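Local structure of putative esterase (Sulfolobus solfataricus P2, 2RAU) at residues V53-E64 with F94-H104; I218-P226 with I238-L246. The protein probably hydrolyses lipid or other ester substrates as an alpha/beta-hydrolase, and binds calcium. All blocks are in the same frame, centred on the assembly; numbering follows the deposited sequence.

In the fold
From the N terminus the chain first runs through an antiparallel strand series and then enters strand 52-56, where contact 1 begins. The chain leaves that strand, passes through helices 63-68 and 85-91, and returns as strand 94-100 beside it, so contact 1 closes a beta-alpha-beta crossover between adjacent parallel strands of the central sheet. Contact 2 follows in series, well after sheet strands 146-151 and 170-176: residues 218-226 and 238-246 close a short loop without helix or strand, pairing two helices at the periphery. The two loops neither nest nor cross. The centres of the two contacts lie about 26 Å apart, and their nearest atoms about 10 Å. Contact 1 ties neighbouring strands of the central sheet, and contact 2 packs two helices against each other away from it.

Contact 1 of 2, residues V53-E64 with F94-H104; sequences VLILPGTWSSGE and FNVYTIDYRTH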
loop_
_atom_site.group_PDB
_atom_site.type_symbol
_atom_site.label_atom_id
_atom_site.label_comp_id
_atom_site.label_asym_id
_atom_site.label_seq_id
_atom_site.Cartn_x
_atom_site.Cartn_y
_atom_site.Cartn_z
ATOM N N VAL A 53 -7.111 4.610 12.603
ATOM C CA VAL A 53 -6.129 4.864 11.553
ATOM C C VAL A 53 -6.466 3.981 10.381
ATOM O O VAL A 53 -6.559 2.777 10.557
ATOM C CB VAL A 53 -4.691 4.520 12.004
ATOM C CG1 VAL A 53 -3.744 4.876 10.921
ATOM C CG2 VAL A 53 -4.364 5.270 13.331
ATOM N N LEU A 54 -6.630 4.572 9.201
ATOM C CA LEU A 54 -6.836 3.814 7.970
ATOM C C LEU A 54 -5.576 3.964 7.106
ATOM O O LEU A 54 -5.104 5.091 6.829
ATOM C CB LEU A 54 -8.072 4.299 7.189
ATOM C CG LEU A 54 -8.261 3.825 5.736
ATOM C CD1 LEU A 54 -8.458 2.275 5.727
ATOM C CD2 LEU A 54 -9.401 4.594 5.073
ATOM N N ILE A 55 -5.051 2.831 6.665
ATOM C CA ILE A 55 -3.859 2.806 5.793
ATOM C C ILE A 55 -4.209 2.332 4.402
ATOM O O ILE A 55 -4.729 1.255 4.215
ATOM C CB ILE A 55 -2.706 1.971 6.434
ATOM C CG1 ILE A 55 -2.537 2.397 7.920
ATOM C CG2 ILE A 55 -1.374 2.136 5.598
ATOM C CD1 ILE A 55 -1.350 1.821 8.676
ATOM N N LEU A 56 -3.925 3.185 3.431
ATOM C CA LEU A 56 -4.155 2.938 2.023
ATOM C C LEU A 56 -2.929 2.285 1.374
ATOM O O LEU A 56 -1.847 2.861 1.378
ATOM C CB LEU A 56 -4.492 4.263 1.349
ATOM C CG LEU A 56 -5.739 5.056 1.827
ATOM C CD1 LEU A 56 -5.992 6.269 0.964
ATOM C CD2 LEU A 56 -6.998 4.126 1.927
ATOM N N PRO A 57 -3.078 1.061 0.857
ATOM C CA PRO A 57 -1.930 0.460 0.204
ATOM C C PRO A 57 -1.530 1.135 -1.091
ATOM O O PRO A 57 -2.295 1.889 -1.653
ATOM C CB PRO A 57 -2.399 -0.965 -0.106
ATOM C CG PRO A 57 -3.609 -1.170 0.818
ATOM C CD PRO A 57 -4.238 0.150 0.894
ATOM N N GLY A 58 -0.336 0.753 -1.583
ATOM C CA GLY A 58 0.230 1.279 -2.813
ATOM C C GLY A 58 -0.072 0.342 -3.967
ATOM O O GLY A 58 -0.900 -0.529 -3.844
ATOM N N THR A 59 0.578 0.575 -5.108
ATOM C CA THR A 59 0.342 -0.165 -6.340
ATOM C C THR A 59 0.610 -1.659 -6.140
ATOM O O THR A 59 1.658 -2.039 -5.626
ATOM C CB THR A 59 1.260 0.365 -7.458
ATOM O OG1 THR A 59 1.201 1.780 -7.444
ATOM C CG2 THR A 59 0.844 -0.113 -8.846
ATOM N N TRP A 60 -0.365 -2.467 -6.571
ATOM C CA TRP A 60 -0.387 -3.913 -6.462
ATOM C C TRP A 60 -0.454 -4.393 -5.026
ATOM O O TRP A 60 -0.423 -5.595 -4.778
ATOM C CB TRP A 60 0.830 -4.582 -7.114
ATOM C CG TRP A 60 1.032 -4.224 -8.568
ATOM C CD1 TRP A 60 0.290 -4.654 -9.652
ATOM C CD2 TRP A 60 2.102 -3.456 -9.093
ATOM N NE1 TRP A 60 0.807 -4.128 -10.794
ATOM C CE2 TRP A 60 1.927 -3.404 -10.492
ATOM C CE3 TRP A 60 3.188 -2.785 -8.507
ATOM C CZ2 TRP A 60 2.797 -2.711 -11.326
ATOM C CZ3 TRP A 60 4.022 -2.052 -9.328
ATOM C CH2 TRP A 60 3.823 -2.023 -10.724
ATOM N N SER A 61 -0.629 -3.476 -4.091
ATOM C CA SER A 61 -0.711 -3.841 -2.688
ATOM C C SER A 61 -2.182 -3.942 -2.250
ATOM O O SER A 61 -3.086 -3.611 -3.018
ATOM C CB SER A 61 0.151 -2.890 -1.844
ATOM O OG SER A 61 0.255 -3.282 -0.446
ATOM N N SER A 62 -2.387 -4.527 -1.059
ATOM C CA SER A 62 -3.688 -4.784 -0.494
ATOM C C SER A 62 -3.644 -4.689 1.035
ATOM O O SER A 62 -2.553 -4.782 1.641
ATOM C CB SER A 62 -4.143 -6.180 -0.897
ATOM O OG SER A 62 -3.367 -7.200 -0.299
ATOM N N GLY A 63 -4.822 -4.559 1.650
ATOM C CA GLY A 63 -4.928 -4.575 3.088
ATOM C C GLY A 63 -4.467 -5.914 3.632
ATOM O O GLY A 63 -3.825 -5.955 4.668
ATOM N N GLU A 64 -4.811 -7.003 2.935
ATOM C CA GLU A 64 -4.323 -8.314 3.299
ATOM C C GLU A 64 -2.778 -8.346 3.378
ATOM O O GLU A 64 -2.208 -8.814 4.369
ATOM C CB GLU A 64 -4.821 -9.381 2.293
ATOM C CG GLU A 64 -4.418 -10.776 2.751
ATOM C CD GLU A 64 -4.786 -11.925 1.824
ATOM O OE1 GLU A 64 -5.471 -11.641 0.834
ATOM O OE2 GLU A 64 -4.387 -13.093 2.129
ATOM N N PHE A 94 -4.009 1.259 18.959
ATOM C CA PHE A 94 -4.871 1.819 17.937
ATOM C C PHE A 94 -5.733 0.770 17.245
ATOM O O PHE A 94 -5.337 -0.395 17.099
ATOM C CB PHE A 94 -4.072 2.583 16.886
ATOM C CG PHE A 94 -3.563 3.913 17.352
ATOM C CD1 PHE A 94 -2.353 4.009 18.031
ATOM C CD2 PHE A 94 -4.292 5.068 17.120
ATOM C CE1 PHE A 94 -1.910 5.225 18.481
ATOM C CE2 PHE A 94 -3.853 6.287 17.554
ATOM C CZ PHE A 94 -2.665 6.385 18.228
ATOM N N ASN A 95 -6.926 1.207 16.842
ATOM C CA ASN A 95 -7.738 0.466 15.901
ATOM C C ASN A 95 -7.128 0.834 14.540
ATOM O O ASN A 95 -7.138 1.999 14.149
ATOM C CB ASN A 95 -9.211 0.870 15.902
ATOM C CG ASN A 95 -9.970 0.445 17.146
ATOM O OD1 ASN A 95 -9.842 -0.702 17.616
ATOM N ND2 ASN A 95 -10.749 1.374 17.695
ATOM N N VAL A 96 -6.628 -0.153 13.819
ATOM C CA VAL A 96 -6.008 0.086 12.513
ATOM C C VAL A 96 -6.792 -0.664 11.450
ATOM O O VAL A 96 -7.116 -1.805 11.626
ATOM C CB VAL A 96 -4.512 -0.336 12.477
ATOM C CG1 VAL A 96 -3.829 0.138 11.146
ATOM C CG2 VAL A 96 -3.785 0.217 13.787
ATOM N N TYR A 97 -7.074 0.011 10.346
ATOM C CA TYR A 97 -7.872 -0.526 9.292
ATOM C C TYR A 97 -7.109 -0.394 8.008
ATOM O O TYR A 97 -6.259 0.486 7.851
ATOM C CB TYR A 97 -9.186 0.270 9.141
ATOM C CG TYR A 97 -10.087 0.337 10.364
ATOM C CD1 TYR A 97 -9.876 1.287 11.366
ATOM C CD2 TYR A 97 -11.173 -0.496 10.489
ATOM C CE1 TYR A 97 -10.735 1.400 12.459
ATOM C CE2 TYR A 97 -12.050 -0.388 11.594
ATOM C CZ TYR A 97 -11.814 0.559 12.571
ATOM O OH TYR A 97 -12.722 0.650 13.604
ATOM N N THR A 98 -7.411 -1.270 7.050
ATOM C CA THR A 98 -6.777 -1.196 5.752
ATOM C C THR A 98 -7.670 -1.900 4.716
ATOM O O THR A 98 -8.315 -2.886 5.004
ATOM C CB THR A 98 -5.309 -1.719 5.781
ATOM O OG1 THR A 98 -4.708 -1.566 4.479
ATOM C CG2 THR A 98 -5.224 -3.197 6.286
ATOM N N ILE A 99 -7.628 -1.375 3.504
ATOM C CA ILE A 99 -8.552 -1.683 2.403
ATOM C C ILE A 99 -7.900 -2.566 1.342
ATOM O O ILE A 99 -6.706 -2.389 1.009
ATOM C CB ILE A 99 -9.030 -0.344 1.756
ATOM C CG1 ILE A 99 -10.022 -0.607 0.614
ATOM C CG2 ILE A 99 -7.841 0.513 1.278
ATOM C CD1 ILE A 99 -10.717 0.695 -0.055
ATOM N N ASP A 100 -8.683 -3.562 0.901
ATOM C CA ASP A 100 -8.413 -4.343 -0.271
ATOM C C ASP A 100 -9.163 -3.667 -1.428
ATOM O O ASP A 100 -10.392 -3.578 -1.436
ATOM C CB ASP A 100 -8.870 -5.765 -0.155
ATOM C CG ASP A 100 -8.189 -6.517 0.958
ATOM O OD1 ASP A 100 -6.975 -6.331 1.146
ATOM O OD2 ASP A 100 -8.831 -7.364 1.604
ATOM N N TYR A 101 -8.402 -3.115 -2.359
ATOM C CA TYR A 101 -8.967 -2.488 -3.528
ATOM C C TYR A 101 -9.544 -3.566 -4.429
ATOM O O TYR A 101 -9.269 -4.745 -4.233
ATOM C CB TYR A 101 -7.894 -1.799 -4.330
ATOM C CG TYR A 101 -7.137 -0.719 -3.614
ATOM C CD1 TYR A 101 -7.806 0.356 -3.010
ATOM C CD2 TYR A 101 -5.753 -0.735 -3.583
ATOM C CE1 TYR A 101 -7.096 1.378 -2.381
ATOM C CE2 TYR A 101 -5.038 0.279 -2.977
ATOM C CZ TYR A 101 -5.700 1.343 -2.382
ATOM O OH TYR A 101 -4.937 2.335 -1.797
ATOM N N ARG A 102 -10.255 -3.149 -5.470
ATOM C CA ARG A 102 -10.868 -4.092 -6.418
ATOM C C ARG A 102 -9.848 -5.015 -7.094
ATOM O O ARG A 102 -10.183 -6.145 -7.521
ATOM C CB ARG A 102 -11.708 -3.333 -7.453
ATOM C CG ARG A 102 -12.816 -2.485 -6.826
ATOM C CD ARG A 102 -13.649 -1.827 -7.862
ATOM N NE ARG A 102 -14.493 -0.805 -7.264
ATOM C CZ ARG A 102 -15.684 -0.424 -7.721
ATOM N NH1 ARG A 102 -16.241 -0.969 -8.781
ATOM N NH2 ARG A 102 -16.338 0.505 -7.069
ATOM N N THR A 103 -8.627 -4.518 -7.217
ATOM C CA THR A 103 -7.470 -5.266 -7.759
ATOM C C THR A 103 -7.224 -6.561 -6.991
ATOM O O THR A 103 -6.707 -7.527 -7.535
ATOM C CB THR A 103 -6.203 -4.381 -7.749
ATOM O OG1 THR A 103 -6.098 -3.768 -6.449
ATOM C CG2 THR A 103 -6.245 -3.382 -8.893
ATOM N N HIS A 104 -7.672 -6.605 -5.729
ATOM C CA HIS A 104 -7.509 -7.765 -4.921
ATOM C C HIS A 104 -8.469 -8.914 -5.243
ATOM O O HIS A 104 -8.359 -9.973 -4.635
ATOM C CB HIS A 104 -7.599 -7.431 -3.452
ATOM C CG HIS A 104 -6.934 -8.417 -2.561
ATOM N ND1 HIS A 104 -5.642 -8.888 -2.778
ATOM C CD2 HIS A 104 -7.355 -8.997 -1.407
ATOM C CE1 HIS A 104 -5.327 -9.729 -1.805
ATOM N NE2 HIS A 104 -6.347 -9.806 -0.958
HETATM O O HOH W 1 -3.606 -4.100 -5.626
HETATM O O HOH W 2 -5.826 -4.285 -3.220
#
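F94 meets V53 at the start of the pairing, its CD2 lying 3.8 Å from V53 CG2. The backbone of N95 then receives V53 N, and Y97 N returns a bond to V53 O, before Y97 O accepts I55 N; this alternation is that of a parallel beta ladder. On one face V96 CG1 rests against I55 CD1, while on the other Y97 CB approaches L54 CD1. In the conformer of T98 given here, with OG1 anti to the backbone N (chi1 -177°), the hydroxyl donates to I55 O at 2.8 Å. I99 CG2 packs on both P57 CD and L56 CD2. D100 OD1 accepts E64 N at 2.9 Å through its syn lone pair, at the first turn of helix 63-68, while its OD2 is held by H41 and S39. Y101 lays its ring alongside P57, the two side chains running in opposite directions, and its hydroxyl donates to P57 O (2.7 Å). Water 2 joins Y101 N to S61 O. H104 NE2 donates to the anti lone pair of E64 OE1 at 2.7 Å; the carboxylate stands 81° from the ring, yet OE1 lies in the ring plane. S62 CB covers one face of the same imidazole, 3.8 Å from its centroid, and D273 takes ND1, which fixes the ring's rotation. Neighbouring parallel strands joined through intervening helices, with loops leaving the C-terminal ends of the strands, are characteristic of the central sheet of the alpha/beta-hydrolase fold.

Contact 2 of 2, residues I218-P226 with I238-L246; sequences IWSYALANP and ISDFLMDSL
L242 lays its CD2 over one face of the W219 indole, 4.0 Å from the centroid of the six-membered ring and only 11° off its normal, a CH-pi contact displaced toward the rim. The contact packs two consecutive helices, 218-224 and 238-248, joined by a loop and laid across each other at the periphery of the hydrolase; the axes of the short segments cross at -127° and approach to 9.4 Å. The indole leaves a backbone that points its CB away from the partner helix, but with CG anti to the carbonyl carbon (chi1 -58°) its far end comes back to L242. There CZ3 meets L242 CB at 3.7 Å, and L246, whose side chain points against that of W219, brings CD1 to CZ3 and CD2 to CH2. NE1 is occupied by R211 O, while F266 of helix 262-270 meets the indole edge-to-face, so the tryptophan is fixed from several sides. A222 CB lies 3.4 Å from L242 CD1, tighter than usual for two carbons, and also touches I238 CG2. I238 sends its other branch elsewhere, CD1 touching I218 CG1 and, separately, the edge of the Y221 ring at CD2. Beyond the first helix, N225 turns its ND2 back to Y221 O, which also accepts N225 N. The polar part of the interface lies at the start of the second helix, where P226 O takes two donors from one residue. S239 N reaches it at 3.2 Å, whereas S239 OG, 2.7 Å away, comes from the opposite face of the carbonyl plane, 36° out of it.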
loop_
_atom_site.group_PDB
_atom_site.type_symbol
_atom_site.label_atom_id
_atom_site.label_comp_id
_atom_site.label_asym_id
_atom_site.label_seq_id
_atom_site.Cartn_x
_atom_site.Cartn_y
_atom_site.Cartn_z
ATOM N N ILE A 218 9.175 -16.779 -8.890
ATOM C CA ILE A 218 10.611 -16.621 -8.764
ATOM C C ILE A 218 11.024 -16.096 -7.416
ATOM O O ILE A 218 11.993 -16.584 -6.838
ATOM C CB ILE A 218 11.199 -15.712 -9.857
ATOM C CG1 ILE A 218 12.735 -15.599 -9.683
ATOM C CG2 ILE A 218 10.555 -14.349 -9.917
ATOM C CD1 ILE A 218 13.465 -15.074 -10.958
ATOM N N TRP A 219 10.287 -15.149 -6.863
ATOM C CA TRP A 219 10.686 -14.563 -5.565
ATOM C C TRP A 219 10.634 -15.580 -4.431
ATOM O O TRP A 219 11.591 -15.750 -3.670
ATOM C CB TRP A 219 9.819 -13.350 -5.244
ATOM C CG TRP A 219 9.877 -12.261 -6.289
ATOM C CD1 TRP A 219 9.048 -12.112 -7.352
ATOM C CD2 TRP A 219 10.813 -11.195 -6.360
ATOM N NE1 TRP A 219 9.433 -11.052 -8.111
ATOM C CE2 TRP A 219 10.523 -10.469 -7.523
ATOM C CE3 TRP A 219 11.891 -10.798 -5.561
ATOM C CZ2 TRP A 219 11.226 -9.331 -7.891
ATOM C CZ3 TRP A 219 12.581 -9.678 -5.925
ATOM C CH2 TRP A 219 12.243 -8.955 -7.080
ATOM N N SER A 220 9.525 -16.295 -4.345
ATOM C CA SER A 220 9.382 -17.351 -3.353
ATOM C C SER A 220 10.412 -18.491 -3.544
ATOM O O SER A 220 10.932 -19.009 -2.570
ATOM C CB SER A 220 7.904 -17.832 -3.320
ATOM O OG SER A 220 7.598 -18.638 -4.441
ATOM N N TYR A 221 10.664 -18.903 -4.789
ATOM C CA TYR A 221 11.644 -19.940 -5.078
ATOM C C TYR A 221 13.021 -19.501 -4.572
ATOM O O TYR A 221 13.723 -20.283 -3.963
ATOM C CB TYR A 221 11.680 -20.236 -6.565
ATOM C CG TYR A 221 12.792 -21.156 -6.958
ATOM C CD1 TYR A 221 12.664 -22.524 -6.796
ATOM C CD2 TYR A 221 14.025 -20.653 -7.413
ATOM C CE1 TYR A 221 13.714 -23.384 -7.129
ATOM C CE2 TYR A 221 15.058 -21.490 -7.729
ATOM C CZ TYR A 221 14.908 -22.855 -7.584
ATOM O OH TYR A 221 15.941 -23.691 -7.901
ATOM N N ALA A 222 13.374 -18.247 -4.832
ATOM C CA ALA A 222 14.685 -17.667 -4.499
ATOM C C ALA A 222 14.879 -17.424 -3.008
ATOM O O ALA A 222 15.998 -17.501 -2.504
ATOM C CB ALA A 222 14.921 -16.399 -5.289
ATOM N N LEU A 223 13.804 -17.220 -2.260
ATOM C CA LEU A 223 13.942 -17.087 -0.815
ATOM C C LEU A 223 14.352 -18.415 -0.221
ATOM O O LEU A 223 15.155 -18.453 0.692
ATOM C CB LEU A 223 12.645 -16.624 -0.145
ATOM C CG LEU A 223 12.591 -16.357 1.353
ATOM C CD1 LEU A 223 13.736 -15.462 1.793
ATOM C CD2 LEU A 223 11.201 -15.846 1.824
ATOM N N ALA A 224 13.743 -19.496 -0.688
ATOM C CA ALA A 224 14.042 -20.837 -0.186
ATOM C C ALA A 224 15.331 -21.379 -0.757
ATOM O O ALA A 224 15.964 -22.141 -0.073
ATOM C CB ALA A 224 12.869 -21.824 -0.471
ATOM N N ASN A 225 15.712 -20.971 -1.973
ATOM C CA ASN A 225 16.873 -21.480 -2.693
ATOM C C ASN A 225 17.766 -20.351 -3.222
ATOM O O ASN A 225 17.898 -20.149 -4.466
ATOM C CB ASN A 225 16.388 -22.341 -3.857
ATOM C CG ASN A 225 15.499 -23.467 -3.393
ATOM O OD1 ASN A 225 15.968 -24.420 -2.786
ATOM N ND2 ASN A 225 14.216 -23.308 -3.588
ATOM N N PRO A 226 18.304 -19.554 -2.290
ATOM C CA PRO A 226 18.949 -18.281 -2.673
ATOM C C PRO A 226 20.264 -18.354 -3.428
ATOM O O PRO A 226 20.673 -17.385 -4.046
ATOM C CB PRO A 226 19.108 -17.572 -1.329
ATOM C CG PRO A 226 19.281 -18.682 -0.359
ATOM C CD PRO A 226 18.315 -19.725 -0.832
ATOM N N ILE A 238 20.749 -16.374 -7.787
ATOM C CA ILE A 238 19.423 -15.825 -8.017
ATOM C C ILE A 238 19.054 -14.745 -7.000
ATOM O O ILE A 238 18.421 -13.717 -7.328
ATOM C CB ILE A 238 18.373 -16.977 -8.098
ATOM C CG1 ILE A 238 17.047 -16.456 -8.682
ATOM C CG2 ILE A 238 18.198 -17.741 -6.760
ATOM C CD1 ILE A 238 16.065 -17.589 -9.081
ATOM N N SER A 239 19.396 -14.978 -5.747
ATOM C CA SER A 239 19.060 -13.994 -4.728
ATOM C C SER A 239 19.822 -12.715 -4.918
ATOM O O SER A 239 19.286 -11.655 -4.655
ATOM C CB SER A 239 19.198 -14.532 -3.304
ATOM O OG SER A 239 20.529 -14.871 -2.954
ATOM N N ASP A 240 21.079 -12.823 -5.325
ATOM C CA ASP A 240 21.910 -11.668 -5.642
ATOM C C ASP A 240 21.282 -10.800 -6.748
ATOM O O ASP A 240 21.252 -9.561 -6.656
ATOM C CB ASP A 240 23.290 -12.119 -6.124
ATOM C CG ASP A 240 24.177 -12.725 -5.030
ATOM O OD1 ASP A 240 23.781 -12.791 -3.835
ATOM O OD2 ASP A 240 25.301 -13.141 -5.413
ATOM N N PHE A 241 20.816 -11.481 -7.794
ATOM C CA PHE A 241 20.161 -10.871 -8.954
ATOM C C PHE A 241 18.892 -10.141 -8.549
ATOM O O PHE A 241 18.716 -8.940 -8.871
ATOM C CB PHE A 241 19.915 -11.962 -9.985
ATOM C CG PHE A 241 18.849 -11.647 -10.984
ATOM C CD1 PHE A 241 19.047 -10.690 -11.958
ATOM C CD2 PHE A 241 17.651 -12.353 -10.980
ATOM C CE1 PHE A 241 18.072 -10.458 -12.916
ATOM C CE2 PHE A 241 16.680 -12.102 -11.919
ATOM C CZ PHE A 241 16.891 -11.164 -12.880
ATOM N N LEU A 242 18.043 -10.792 -7.750
ATOM C CA LEU A 242 16.766 -10.219 -7.363
ATOM C C LEU A 242 16.968 -9.047 -6.436
ATOM O O LEU A 242 16.357 -7.996 -6.620
ATOM C CB LEU A 242 15.841 -11.237 -6.696
ATOM C CG LEU A 242 15.358 -12.345 -7.653
ATOM C CD1 LEU A 242 14.679 -13.405 -6.833
ATOM C CD2 LEU A 242 14.480 -11.736 -8.780
HETATM N N MSE A 243 17.857 -9.188 -5.456
HETATM C CA MSE A 243 18.135 -8.063 -4.536
HETATM C C MSE A 243 18.791 -6.891 -5.258
HETATM O O MSE A 243 18.475 -5.733 -4.974
HETATM C CB MSE A 243 18.969 -8.515 -3.348
HETATM C CG MSE A 243 18.180 -9.404 -2.371
HETATM SE SE MSE A 243 16.712 -8.584 -1.439
HETATM C CE MSE A 243 17.687 -7.542 -0.162
ATOM N N ASP A 244 19.702 -7.174 -6.189
ATOM C CA ASP A 244 20.295 -6.081 -6.945
ATOM C C ASP A 244 19.255 -5.413 -7.886
ATOM O O ASP A 244 19.378 -4.203 -8.176
ATOM C CB ASP A 244 21.578 -6.454 -7.713
ATOM C CG ASP A 244 22.436 -5.266 -7.995
ATOM O OD1 ASP A 244 22.823 -4.578 -7.012
ATOM O OD2 ASP A 244 22.772 -5.052 -9.194
ATOM N N SER A 245 18.259 -6.167 -8.368
ATOM C CA SER A 245 17.217 -5.545 -9.199
ATOM C C SER A 245 16.405 -4.540 -8.374
ATOM O O SER A 245 16.013 -3.490 -8.896
ATOM C CB SER A 245 16.289 -6.568 -9.872
ATOM O OG SER A 245 15.399 -7.184 -8.965
ATOM N N LEU A 246 16.177 -4.852 -7.091
ATOM C CA LEU A 246 15.538 -3.906 -6.177
ATOM C C LEU A 246 16.423 -2.686 -5.885
ATOM O O LEU A 246 15.950 -1.583 -5.774
ATOM C CB LEU A 246 15.152 -4.602 -4.860
ATOM C CG LEU A 246 14.070 -5.705 -5.042
ATOM C CD1 LEU A 246 13.809 -6.482 -3.741
ATOM C CD2 LEU A 246 12.758 -5.173 -5.655
#